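PDB 6I8W: Alpha/beta fold hydrolase from Pseudomonas aeruginosa, which is a membrane phospholipase A that degrades membrane phospholipids and acts as a bacterial virulence factor. Local coordinates for residues H299-A302 with F303-G306; L79-A82 with R83-E87; L252-G255 with D256-V260. One frame throughout, in Å; residues are numbered along the deposited sequence.

Contact 1. Residues H299-A302 with F303-G306. With CO2 (carbon dioxide), chain H.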
ATOM      1  N   HIS A 299       9.399  -0.861 -15.298  1.00 26.85           N
ATOM      2  CA  HIS A 299       8.187  -0.919 -16.133  1.00 29.33           C
ATOM      3  C   HIS A 299       7.384   0.376 -15.981  1.00 26.89           C
ATOM      4  O   HIS A 299       6.886   0.948 -16.956  1.00 28.98           O
ATOM      5  CB  HIS A 299       7.294  -2.115 -15.755  1.00 27.17           C
ATOM      6  CG  HIS A 299       7.742  -3.429 -16.317  1.00 28.35           C
ATOM      7  ND1 HIS A 299       7.905  -3.655 -17.667  1.00 30.34           N
ATOM      8  CD2 HIS A 299       8.001  -4.612 -15.706  1.00 31.48           C
ATOM      9  CE1 HIS A 299       8.273  -4.908 -17.865  1.00 31.33           C
ATOM     10  NE2 HIS A 299       8.328  -5.515 -16.690  1.00 30.82           N
ATOM     11  N   TYR A 300       7.257   0.835 -14.746  1.00 25.66           N
ATOM     12  CA  TYR A 300       6.526   2.070 -14.453  1.00 25.46           C
ATOM     13  C   TYR A 300       7.215   3.295 -15.082  1.00 27.89           C
ATOM     14  O   TYR A 300       6.545   4.132 -15.681  1.00 28.37           O
ATOM     15  CB  TYR A 300       6.393   2.258 -12.946  1.00 24.74           C
ATOM     16  CG  TYR A 300       5.543   3.432 -12.518  1.00 26.53           C
ATOM     17  CD1 TYR A 300       4.337   3.716 -13.157  1.00 27.95           C
ATOM     18  CD2 TYR A 300       5.926   4.237 -11.448  1.00 31.83           C
ATOM     19  CE1 TYR A 300       3.541   4.793 -12.749  1.00 29.01           C
ATOM     20  CE2 TYR A 300       5.137   5.309 -11.029  1.00 35.22           C
ATOM     21  CZ  TYR A 300       3.946   5.573 -11.687  1.00 35.14           C
ATOM     22  OH  TYR A 300       3.164   6.630 -11.282  1.00 34.70           O
ATOM     23  N   GLN A 301       8.547   3.395 -14.964  1.00 26.60           N
ATOM     24  CA  GLN A 301       9.277   4.486 -15.614  0.53 27.98           C
ATOM     25  C   GLN A 301       9.089   4.467 -17.123  1.00 30.42           C
ATOM     26  O   GLN A 301       8.994   5.524 -17.770  1.00 30.75           O
ATOM     27  CB  GLN A 301      10.773   4.420 -15.302  0.53 28.77           C
ATOM     28  CG  GLN A 301      11.550   5.558 -15.937  0.53 30.75           C
ATOM     29  CD  GLN A 301      11.165   6.916 -15.367  0.53 44.08           C
ATOM     30  OE1 GLN A 301      11.651   7.303 -14.299  0.53 39.14           O
ATOM     31  NE2 GLN A 301      10.306   7.655 -16.082  0.53 31.13           N
ATOM     32  N   ALA A 302       9.047   3.267 -17.692  1.00 29.90           N
ATOM     33  CA  ALA A 302       8.860   3.141 -19.132  1.00 32.73           C
ATOM     34  C   ALA A 302       7.488   3.691 -19.521  1.00 32.07           C
ATOM     35  O   ALA A 302       7.346   4.436 -20.490  1.00 33.92           O
ATOM     36  CB  ALA A 302       9.016   1.683 -19.570  1.00 32.71           C
ATOM     37  N   PHE A 303       6.482   3.283 -18.756  1.00 30.36           N
ATOM     38  CA  PHE A 303       5.115   3.772 -18.925  1.00 32.42           C
ATOM     39  C   PHE A 303       5.070   5.296 -18.839  1.00 32.83           C
ATOM     40  O   PHE A 303       4.542   5.950 -19.730  1.00 31.81           O
ATOM     41  CB  PHE A 303       4.196   3.139 -17.861  1.00 28.70           C
ATOM     42  CG  PHE A 303       2.861   3.834 -17.695  1.00 28.53           C
ATOM     43  CD1 PHE A 303       1.864   3.693 -18.652  1.00 34.23           C
ATOM     44  CD2 PHE A 303       2.608   4.622 -16.573  1.00 33.40           C
ATOM     45  CE1 PHE A 303       0.632   4.325 -18.496  1.00 33.06           C
ATOM     46  CE2 PHE A 303       1.374   5.256 -16.405  1.00 34.04           C
ATOM     47  CZ  PHE A 303       0.389   5.101 -17.359  1.00 32.62           C
ATOM     48  N   LEU A 304       5.661   5.862 -17.780  1.00 30.12           N
ATOM     49  CA  LEU A 304       5.688   7.318 -17.602  1.00 29.45           C
ATOM     50  C   LEU A 304       6.392   8.040 -18.755  1.00 37.61           C
ATOM     51  O   LEU A 304       6.000   9.141 -19.153  1.00 37.25           O
ATOM     52  CB  LEU A 304       6.385   7.681 -16.290  1.00 31.51           C
ATOM     53  CG  LEU A 304       5.636   7.269 -15.025  1.00 30.24           C
ATOM     54  CD1 LEU A 304       6.525   7.512 -13.815  1.00 29.11           C
ATOM     55  CD2 LEU A 304       4.331   8.067 -14.910  1.00 31.51           C
ATOM     56  N   ASP A 305       7.466   7.443 -19.250  1.00 33.43           N
ATOM     57  CA  ASP A 305       8.191   8.023 -20.386  1.00 35.67           C
ATOM     58  C   ASP A 305       7.255   8.144 -21.585  1.00 37.40           C
ATOM     59  O   ASP A 305       7.228   9.167 -22.263  1.00 41.28           O
ATOM     60  CB  ASP A 305       9.404   7.171 -20.773  1.00 42.37           C
ATOM     61  CG  ASP A 305      10.603   7.392 -19.862  1.00 55.11           C
ATOM     62  OD1 ASP A 305      10.560   8.300 -19.000  1.00 60.00           O
ATOM     63  OD2 ASP A 305      11.602   6.655 -20.018  1.00 52.42           O
ATOM     64  N   GLY A 306       6.490   7.092 -21.853  1.00 37.01           N
ATOM     65  CA  GLY A 306       5.512   7.151 -22.928  1.00 42.73           C
ATOM     66  C   GLY A 306       4.477   8.234 -22.694  1.00 45.11           C
ATOM     67  O   GLY A 306       4.183   9.011 -23.589  1.00 49.61           O
TER
HETATM   68  C   CO2 H 406       6.534  11.768 -17.269  1.00 63.60           C
HETATM   69  O1  CO2 H 406       5.496  11.525 -17.635  1.00 56.62           O
HETATM   70  O2  CO2 H 406       7.565  11.992 -16.895  1.00 49.69           O
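Leu-304 lies against Tyr-300 one helical turn earlier, and its carbons meet first the backbone of Tyr-300 and then its ring. CB rests beside two carbonyl oxygens of the preceding turn, those of Tyr-300 and Gln-301. CG comes closer, with the O of Tyr-300 at 3.3 Å. From there the chain forks: CD1 sits over one face of the Tyr-300 ring, 3.9 Å from its centroid and 15° off the ring normal, a CH-pi contact, while CD2 reaches toward CE1 and the phenolic OH of the same ring. Tyr-300 offers this face because its CG is anti to the backbone N (chi1 -174°). Its other neighbour along the helix is Phe-303, whose CD2 meets Tyr-300 CD1 at 3.9 Å, the two rings obliquely placed. All this lies on helix 293-308, the C-terminal helix of an alpha/beta hydrolase fold, whose inner side packs on strands 131-136 and 154-160 through Tyr-300 and Leu-304. Four i to i+4 backbone bonds hold the spacing, among them Leu-304 N to Tyr-300 O at 2.9 Å. On another flank Gln-301 bends at chi2 and brings NE2 to 3.0 Å from Asp-305 OD1, amide and carboxylate planes 28° apart. Their established partners lie outside: Gln-301 NE2 bonds to the hydroxyl of Tyr-89, and Asp-305 OD1 forms a salt bridge with Arg-88. The carbonyl O of Leu-304 lies 2.9 Å from O1 of a bound carbon dioxide, whose pocket also includes Tyr-89, His-132 and Arg-308.

Contact 2. Residues L79-A82 with R83-E87; sequences LRFA and RPLTE. With BOG (octyl beta-D-glucopyranoside), chain D; IPA (isopropyl alcohol), chain E.
Phe-81 and Leu-85 make the tight side of this contact, Leu-85 CD1 lying 3.6 Å from Phe-81 CE2 and obliquely to the ring. With its CG anti to the backbone N (chi1 174°), Phe-81 carries its ring toward helix 293-308, where it touches Thr-296; Leu-85 and Ala-82 pack on Val-91 of strand 90-94. The O of Ala-82 takes two N-H groups, that of Leu-85 at 2.8 Å and, weakly, that of Thr-86 at 3.1 Å. The Leu-85 donor stands above the carbonyl plane. Pro-84 has no N-H to give, and its CD rests 3.3 Å from the O of Phe-81 instead. The opposite character belongs to Arg-80, whose extended chain runs alongside an isopropyl alcohol to the detergent. Its backbone N bonds to O2 of the isopropyl alcohol at 3.1 Å, and C3 of that alcohol lies over one face of the guanidinium. Arg-80 NH2 is a loose 3.5 Å from O1 of octyl glucoside, while NE forms a salt bridge with Glu-34 of the long helix 3-38. Leu-79, next to Arg-80 in the chain, touches a bound myristic acid. Arg-83, more exposed, sends NH1 to the carbonyl of Leu-37. Taken together, this is a short helix and the loop after it, leading into strand 90-94 of the alpha/beta hydrolase sheet, with the N-terminal helix alongside and lipid-like molecules at one end.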
ATOM      1  N   LEU A  79       9.217   1.700  -0.440  1.00 25.98           N
ATOM      2  CA  LEU A  79      10.578   2.265  -0.331  1.00 27.38           C
ATOM      3  C   LEU A  79      11.522   1.865  -1.461  1.00 28.66           C
ATOM      4  O   LEU A  79      12.195   2.709  -2.051  1.00 25.81           O
ATOM      5  CB  LEU A  79      11.222   1.866   1.007  1.00 23.58           C
ATOM      6  CG  LEU A  79      10.352   2.216   2.225  1.00 31.28           C
ATOM      7  CD1 LEU A  79      11.092   1.952   3.533  1.00 31.20           C
ATOM      8  CD2 LEU A  79       9.899   3.656   2.135  1.00 26.73           C
ATOM      9  N   ARG A  80      11.626   0.573  -1.725  1.00 26.12           N
ATOM     10  CA  ARG A  80      12.598   0.116  -2.713  1.00 28.11           C
ATOM     11  C   ARG A  80      12.153   0.478  -4.125  1.00 30.97           C
ATOM     12  O   ARG A  80      12.965   0.725  -5.005  1.00 25.08           O
ATOM     13  CB  ARG A  80      12.825  -1.387  -2.570  1.00 31.48           C
ATOM     14  CG  ARG A  80      13.644  -1.726  -1.321  1.00 36.51           C
ATOM     15  CD  ARG A  80      13.639  -3.205  -1.000  1.00 38.28           C
ATOM     16  NE  ARG A  80      14.467  -3.477   0.168  1.00 38.32           N
ATOM     17  CZ  ARG A  80      14.557  -4.662   0.754  1.00 42.45           C
ATOM     18  NH1 ARG A  80      13.886  -5.692   0.258  1.00 38.44           N
ATOM     19  NH2 ARG A  80      15.337  -4.822   1.816  1.00 41.42           N
ATOM     20  N   PHE A  81      10.845   0.506  -4.324  1.00 26.95           N
ATOM     21  CA  PHE A  81      10.248   0.907  -5.594  1.00 29.28           C
ATOM     22  C   PHE A  81      10.534   2.376  -5.882  1.00 28.06           C
ATOM     23  O   PHE A  81      10.773   2.762  -7.012  1.00 27.68           O
ATOM     24  CB  PHE A  81       8.735   0.635  -5.528  1.00 25.02           C
ATOM     25  CG  PHE A  81       7.934   1.129  -6.720  1.00 27.23           C
ATOM     26  CD1 PHE A  81       7.827   0.359  -7.862  1.00 26.06           C
ATOM     27  CD2 PHE A  81       7.191   2.301  -6.636  1.00 25.69           C
ATOM     28  CE1 PHE A  81       7.039   0.779  -8.939  1.00 28.18           C
ATOM     29  CE2 PHE A  81       6.418   2.731  -7.686  1.00 26.15           C
ATOM     30  CZ  PHE A  81       6.341   1.964  -8.855  1.00 24.66           C
ATOM     31  N   ALA A  82      10.481   3.194  -4.837  1.00 25.95           N
ATOM     32  CA  ALA A  82      10.617   4.642  -4.956  1.00 26.86           C
ATOM     33  C   ALA A  82      12.069   5.063  -5.166  1.00 29.37           C
ATOM     34  O   ALA A  82      12.341   6.126  -5.710  1.00 29.50           O
ATOM     35  CB  ALA A  82      10.053   5.330  -3.685  1.00 31.62           C
ATOM     36  N   ARG A  83      12.996   4.216  -4.752  1.00 29.14           N
ATOM     37  CA  ARG A  83      14.413   4.546  -4.816  0.52 30.15           C
ATOM     38  C   ARG A  83      14.858   5.035  -6.214  1.00 37.79           C
ATOM     39  O   ARG A  83      15.471   6.095  -6.331  1.00 34.73           O
ATOM     40  CB  ARG A  83      15.227   3.332  -4.360  0.52 30.35           C
ATOM     41  CG  ARG A  83      16.727   3.491  -4.432  0.52 38.75           C
ATOM     42  CD  ARG A  83      17.365   2.705  -3.304  0.52 47.72           C
ATOM     43  NE  ARG A  83      18.687   2.156  -3.625  0.52 51.40           N
ATOM     44  CZ  ARG A  83      19.805   2.869  -3.711  0.52 52.31           C
ATOM     45  NH1 ARG A  83      19.774   4.184  -3.529  0.52 50.69           N
ATOM     46  NH2 ARG A  83      20.960   2.266  -3.989  0.52 53.91           N
ATOM     47  N   PRO A  84      14.538   4.277  -7.292  1.00 31.69           N
ATOM     48  CA  PRO A  84      15.001   4.842  -8.581  1.00 32.32           C
ATOM     49  C   PRO A  84      14.157   6.010  -9.098  1.00 36.78           C
ATOM     50  O   PRO A  84      14.530   6.637 -10.081  1.00 39.42           O
ATOM     51  CB  PRO A  84      14.902   3.654  -9.550  1.00 32.49           C
ATOM     52  CG  PRO A  84      13.829   2.801  -8.967  1.00 31.18           C
ATOM     53  CD  PRO A  84      14.006   2.909  -7.465  1.00 32.14           C
ATOM     54  N   LEU A  85      13.030   6.284  -8.451  1.00 31.83           N
ATOM     55  CA  LEU A  85      12.109   7.322  -8.898  1.00 28.97           C
ATOM     56  C   LEU A  85      12.399   8.712  -8.334  1.00 32.39           C
ATOM     57  O   LEU A  85      12.038   9.712  -8.951  1.00 35.14           O
ATOM     58  CB  LEU A  85      10.659   6.934  -8.522  1.00 24.40           C
ATOM     59  CG  LEU A  85      10.226   5.589  -9.097  1.00 32.49           C
ATOM     60  CD1 LEU A  85       8.802   5.243  -8.661  1.00 29.36           C
ATOM     61  CD2 LEU A  85      10.335   5.670 -10.609  1.00 32.11           C
ATOM     62  N   THR A  86      13.018   8.790  -7.154  1.00 30.39           N
ATOM     63  CA  THR A  86      13.192  10.088  -6.510  1.00 31.02           C
ATOM     64  C   THR A  86      14.242  10.965  -7.202  1.00 36.39           C
ATOM     65  O   THR A  86      14.302  12.164  -6.950  1.00 35.66           O
ATOM     66  CB  THR A  86      13.581   9.944  -5.020  1.00 34.54           C
ATOM     67  OG1 THR A  86      14.677   9.036  -4.897  1.00 34.90           O
ATOM     68  CG2 THR A  86      12.414   9.401  -4.212  1.00 28.03           C
ATOM     69  N   GLU A  87      15.030  10.385  -8.101  1.00 36.41           N
ATOM     70  CA  GLU A  87      15.993  11.172  -8.883  1.00 46.45           C
ATOM     71  C   GLU A  87      15.277  12.103  -9.852  1.00 44.89           C
ATOM     72  O   GLU A  87      15.705  13.230 -10.064  1.00 50.12           O
ATOM     73  CB  GLU A  87      16.947  10.263  -9.667  1.00 47.95           C
TER
HETATM   74  C1  BOG D 402      16.612  -6.278   5.474  1.00 58.67           C
HETATM   75  O1  BOG D 402      15.262  -6.162   5.023  1.00 55.54           O
HETATM   76  C2  BOG D 402      17.278  -7.377   4.635  1.00 61.82           C
HETATM   77  O2  BOG D 402      16.937  -8.639   5.204  1.00 63.33           O
HETATM   78  C3  BOG D 402      18.798  -7.269   4.527  1.00 70.37           C
HETATM   79  O3  BOG D 402      19.329  -8.203   3.574  1.00 64.87           O
HETATM   80  C4  BOG D 402      19.132  -5.849   4.113  1.00 79.12           C
HETATM   81  O4  BOG D 402      20.542  -5.703   3.859  1.00 82.44           O
HETATM   82  C5  BOG D 402      18.657  -4.967   5.267  1.00 75.86           C
HETATM   83  O5  BOG D 402      17.224  -4.988   5.357  1.00 72.51           O
HETATM   84  C6  BOG D 402      19.173  -3.531   5.175  1.00 67.37           C
HETATM   85  O6  BOG D 402      18.177  -2.648   4.655  1.00 46.38           O
HETATM   86  C1' BOG D 402      14.490  -5.227   5.770  1.00 56.56           C
HETATM   87  C2' BOG D 402      13.213  -4.924   4.999  1.00 53.11           C
HETATM   88  C3' BOG D 402      12.797  -6.152   4.205  1.00 58.11           C
HETATM   89  C4' BOG D 402      11.402  -6.013   3.625  1.00 57.86           C
HETATM   90  C5' BOG D 402      10.707  -7.366   3.694  1.00 61.72           C
HETATM   91  C6' BOG D 402       9.445  -7.382   2.846  1.00 61.78           C
HETATM   92  C7' BOG D 402       8.498  -8.472   3.329  1.00 61.53           C
HETATM   93  C8' BOG D 402       9.198  -9.811   3.351  1.00 59.72           C
HETATM   94  C1  IPA E 403       9.192  -3.106   1.444  1.00 44.02           C
HETATM   95  C2  IPA E 403      10.167  -1.956   1.228  1.00 39.99           C
HETATM   96  C3  IPA E 403      11.432  -2.162   2.050  1.00 40.10           C
HETATM   97  O2  IPA E 403      10.472  -1.854  -0.171  1.00 42.55           O

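Contact 3. Residues L252-G255 with D256-V260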
ATOM      1  N   LEU A 252      -2.048  -0.952 -16.245  1.00 33.62           N
ATOM      2  CA  LEU A 252      -2.514  -2.135 -15.525  1.00 32.79           C
ATOM      3  C   LEU A 252      -1.319  -3.047 -15.331  1.00 34.88           C
ATOM      4  O   LEU A 252      -0.804  -3.591 -16.308  1.00 34.91           O
ATOM      5  CB  LEU A 252      -3.626  -2.862 -16.312  1.00 30.38           C
ATOM      6  CG  LEU A 252      -4.777  -1.970 -16.755  1.00 32.65           C
ATOM      7  CD1 LEU A 252      -5.820  -2.751 -17.562  1.00 34.02           C
ATOM      8  CD2 LEU A 252      -5.413  -1.298 -15.520  1.00 34.22           C
ATOM      9  N   LEU A 253      -0.853  -3.203 -14.095  1.00 30.48           N
ATOM     10  CA  LEU A 253       0.324  -4.044 -13.857  1.00 27.70           C
ATOM     11  C   LEU A 253      -0.004  -5.134 -12.841  1.00 34.33           C
ATOM     12  O   LEU A 253      -0.549  -4.840 -11.769  1.00 33.23           O
ATOM     13  CB  LEU A 253       1.516  -3.196 -13.376  1.00 30.34           C
ATOM     14  CG  LEU A 253       2.873  -3.901 -13.207  1.00 30.46           C
ATOM     15  CD1 LEU A 253       4.064  -2.971 -13.493  1.00 26.66           C
ATOM     16  CD2 LEU A 253       3.002  -4.511 -11.789  1.00 31.64           C
ATOM     17  N   TRP A 254       0.346  -6.381 -13.172  1.00 29.85           N
ATOM     18  CA  TRP A 254      -0.002  -7.529 -12.333  1.00 36.27           C
ATOM     19  C   TRP A 254       1.178  -8.457 -12.128  1.00 40.07           C
ATOM     20  O   TRP A 254       2.045  -8.559 -12.997  1.00 35.38           O
ATOM     21  CB  TRP A 254      -1.153  -8.335 -12.958  1.00 35.35           C
ATOM     22  CG  TRP A 254      -2.325  -8.539 -12.020  1.00 39.12           C
ATOM     23  CD1 TRP A 254      -2.579  -9.638 -11.241  1.00 36.11           C
ATOM     24  CD2 TRP A 254      -3.393  -7.617 -11.772  1.00 36.02           C
ATOM     25  NE1 TRP A 254      -3.739  -9.448 -10.520  1.00 36.87           N
ATOM     26  CE2 TRP A 254      -4.253  -8.215 -10.825  1.00 37.47           C
ATOM     27  CE3 TRP A 254      -3.700  -6.339 -12.250  1.00 32.87           C
ATOM     28  CZ2 TRP A 254      -5.403  -7.581 -10.355  1.00 41.61           C
ATOM     29  CZ3 TRP A 254      -4.842  -5.707 -11.777  1.00 36.32           C
ATOM     30  CH2 TRP A 254      -5.679  -6.330 -10.840  1.00 36.72           C
ATOM     31  N   GLY A 255       1.211  -9.122 -10.976  1.00 31.51           N
ATOM     32  CA  GLY A 255       2.016 -10.323 -10.814  1.00 33.27           C
ATOM     33  C   GLY A 255       1.169 -11.481 -11.307  1.00 40.98           C
ATOM     34  O   GLY A 255       0.039 -11.630 -10.860  1.00 40.08           O
ATOM     35  N   ASP A 256       1.690 -12.299 -12.221  1.00 33.88           N
ATOM     36  CA  ASP A 256       0.860 -13.328 -12.843  1.00 37.92           C
ATOM     37  C   ASP A 256       0.304 -14.330 -11.823  1.00 43.16           C
ATOM     38  O   ASP A 256      -0.801 -14.842 -12.001  1.00 41.00           O
ATOM     39  CB  ASP A 256       1.641 -14.078 -13.943  1.00 38.35           C
ATOM     40  CG  ASP A 256       2.872 -14.824 -13.411  1.00 44.16           C
ATOM     41  OD1 ASP A 256       3.315 -14.547 -12.275  1.00 46.12           O
ATOM     42  OD2 ASP A 256       3.428 -15.674 -14.150  1.00 46.30           O
ATOM     43  N   ARG A 257       1.028 -14.565 -10.733  1.00 36.84           N
ATOM     44  CA  ARG A 257       0.605 -15.584  -9.763  1.00 43.76           C
ATOM     45  C   ARG A 257      -0.019 -14.977  -8.500  1.00 44.30           C
ATOM     46  O   ARG A 257      -0.039 -15.610  -7.438  1.00 38.51           O
ATOM     47  CB  ARG A 257       1.794 -16.469  -9.394  1.00 47.94           C
ATOM     48  CG  ARG A 257       2.379 -17.221 -10.604  1.00 45.76           C
ATOM     49  CD  ARG A 257       3.494 -18.169 -10.198  1.00 45.71           C
ATOM     50  NE  ARG A 257       3.008 -19.266  -9.360  1.00 53.08           N
ATOM     51  CZ  ARG A 257       3.799 -20.164  -8.783  1.00 54.06           C
ATOM     52  NH1 ARG A 257       5.115 -20.092  -8.952  1.00 50.15           N
ATOM     53  NH2 ARG A 257       3.283 -21.135  -8.041  1.00 48.69           N
ATOM     54  N   ASP A 258      -0.524 -13.751  -8.634  1.00 37.99           N
ATOM     55  CA  ASP A 258      -1.266 -13.059  -7.573  1.00 37.06           C
ATOM     56  C   ASP A 258      -2.389 -13.970  -7.071  1.00 41.41           C
ATOM     57  O   ASP A 258      -3.267 -14.351  -7.835  1.00 38.82           O
ATOM     58  CB  ASP A 258      -1.832 -11.735  -8.108  1.00 35.54           C
ATOM     59  CG  ASP A 258      -2.450 -10.858  -7.022  1.00 41.82           C
ATOM     60  OD1 ASP A 258      -2.862 -11.375  -5.958  1.00 38.58           O
ATOM     61  OD2 ASP A 258      -2.538  -9.630  -7.249  1.00 34.05           O
ATOM     62  N   ARG A 259      -2.341 -14.330  -5.792  1.00 37.91           N
ATOM     63  CA  ARG A 259      -3.356 -15.214  -5.216  0.55 38.51           C
ATOM     64  C   ARG A 259      -4.468 -14.413  -4.547  1.00 43.79           C
ATOM     65  O   ARG A 259      -5.551 -14.950  -4.251  1.00 47.08           O
ATOM     66  CB  ARG A 259      -2.718 -16.176  -4.213  0.55 47.42           C
ATOM     67  CG  ARG A 259      -1.869 -17.265  -4.855  0.55 47.60           C
ATOM     68  CD  ARG A 259      -0.799 -17.790  -3.904  0.55 48.86           C
ATOM     69  NE  ARG A 259      -1.332 -18.454  -2.715  0.55 48.99           N
ATOM     70  CZ  ARG A 259      -0.569 -19.044  -1.800  0.55 50.81           C
ATOM     71  NH1 ARG A 259       0.748 -19.043  -1.956  0.55 47.55           N
ATOM     72  NH2 ARG A 259      -1.109 -19.635  -0.735  0.55 46.30           N
ATOM     73  N   VAL A 260      -4.207 -13.130  -4.316  1.00 42.22           N
ATOM     74  CA  VAL A 260      -5.155 -12.263  -3.619  1.00 41.87           C
ATOM     75  C   VAL A 260      -6.220 -11.712  -4.568  1.00 41.30           C
ATOM     76  O   VAL A 260      -7.407 -11.755  -4.282  1.00 42.77           O
ATOM     77  CB  VAL A 260      -4.411 -11.088  -2.947  1.00 40.60           C
ATOM     78  CG1 VAL A 260      -5.358 -10.289  -2.053  1.00 35.89           C
ATOM     79  CG2 VAL A 260      -3.227 -11.604  -2.155  1.00 39.97           C
TER
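Asp-258 and Trp-254 meet across a type I beta turn, Gly-255 to Asp-258, that follows strand 250-255 of the alpha/beta hydrolase fold, where the acid of the catalytic triad is commonly found. The turn is closed by one backbone bond, Asp-258 N to Gly-255 O at 3.1 Å, the donor standing above the carbonyl plane and not on a lone pair. Within the turn Asp-258 CB lies 3.3 Å from that same Gly-255 oxygen. CG is anti to the backbone N (chi1 -172°), which carries the carboxylate beside the indole of Trp-254. OD2 approaches the ring obliquely, 3.5 Å from NE1, with ring and carboxylate planes 33° apart; the angle is too poor for a hydrogen bond, and NE1 bonds instead to the carbonyl of Leu-261. OD2 itself accepts from ND1 of His-286. With Ser-137 these residues fit a Ser-His-Asp charge relay, so Asp-258 is probably its acid. The second carboxylate oxygen holds the loop: OD1 accepts from the backbone N of Val-260 at 2.8 Å, an Asx turn, and from that of Leu-261. One carboxylate thus faces the histidine with one oxygen and ties down its own following backbone with the other. Farther out, the indole is set among Ser-265, Ile-266 and Met-269 of helix 265-269, and strand 250-255 is hydrogen-bonded in the sheet to strand 276-281 through Leu-252 and Trp-254. Asp-256 OD1 and OD2 take the backbone N-H groups of Cys-284 and Asn-283, respectively.

Contact 3 is mostly buried and polar, built round a carboxylate that is probably the triad acid, whereas contacts 1 and 2 are part buried, part exposed, and apolar on their inner sides. Contacts 1 and 2 share an apolar junction: Tyr-300 CD2 lies 3.5 Å from Phe-81 CZ, so helix 293-308 and the short helix 79-82 pack directly. Contact 1 also reaches contact 3, with His-299 CB 4.0 Å from Leu-253 CD1. Contacts 2 and 3 do not touch, their nearest atoms about 7 Å apart. Their outer sides differ: contact 1 ends in charged and amide groups near carbon dioxide, contact 2 among detergent, alcohol and fatty acid.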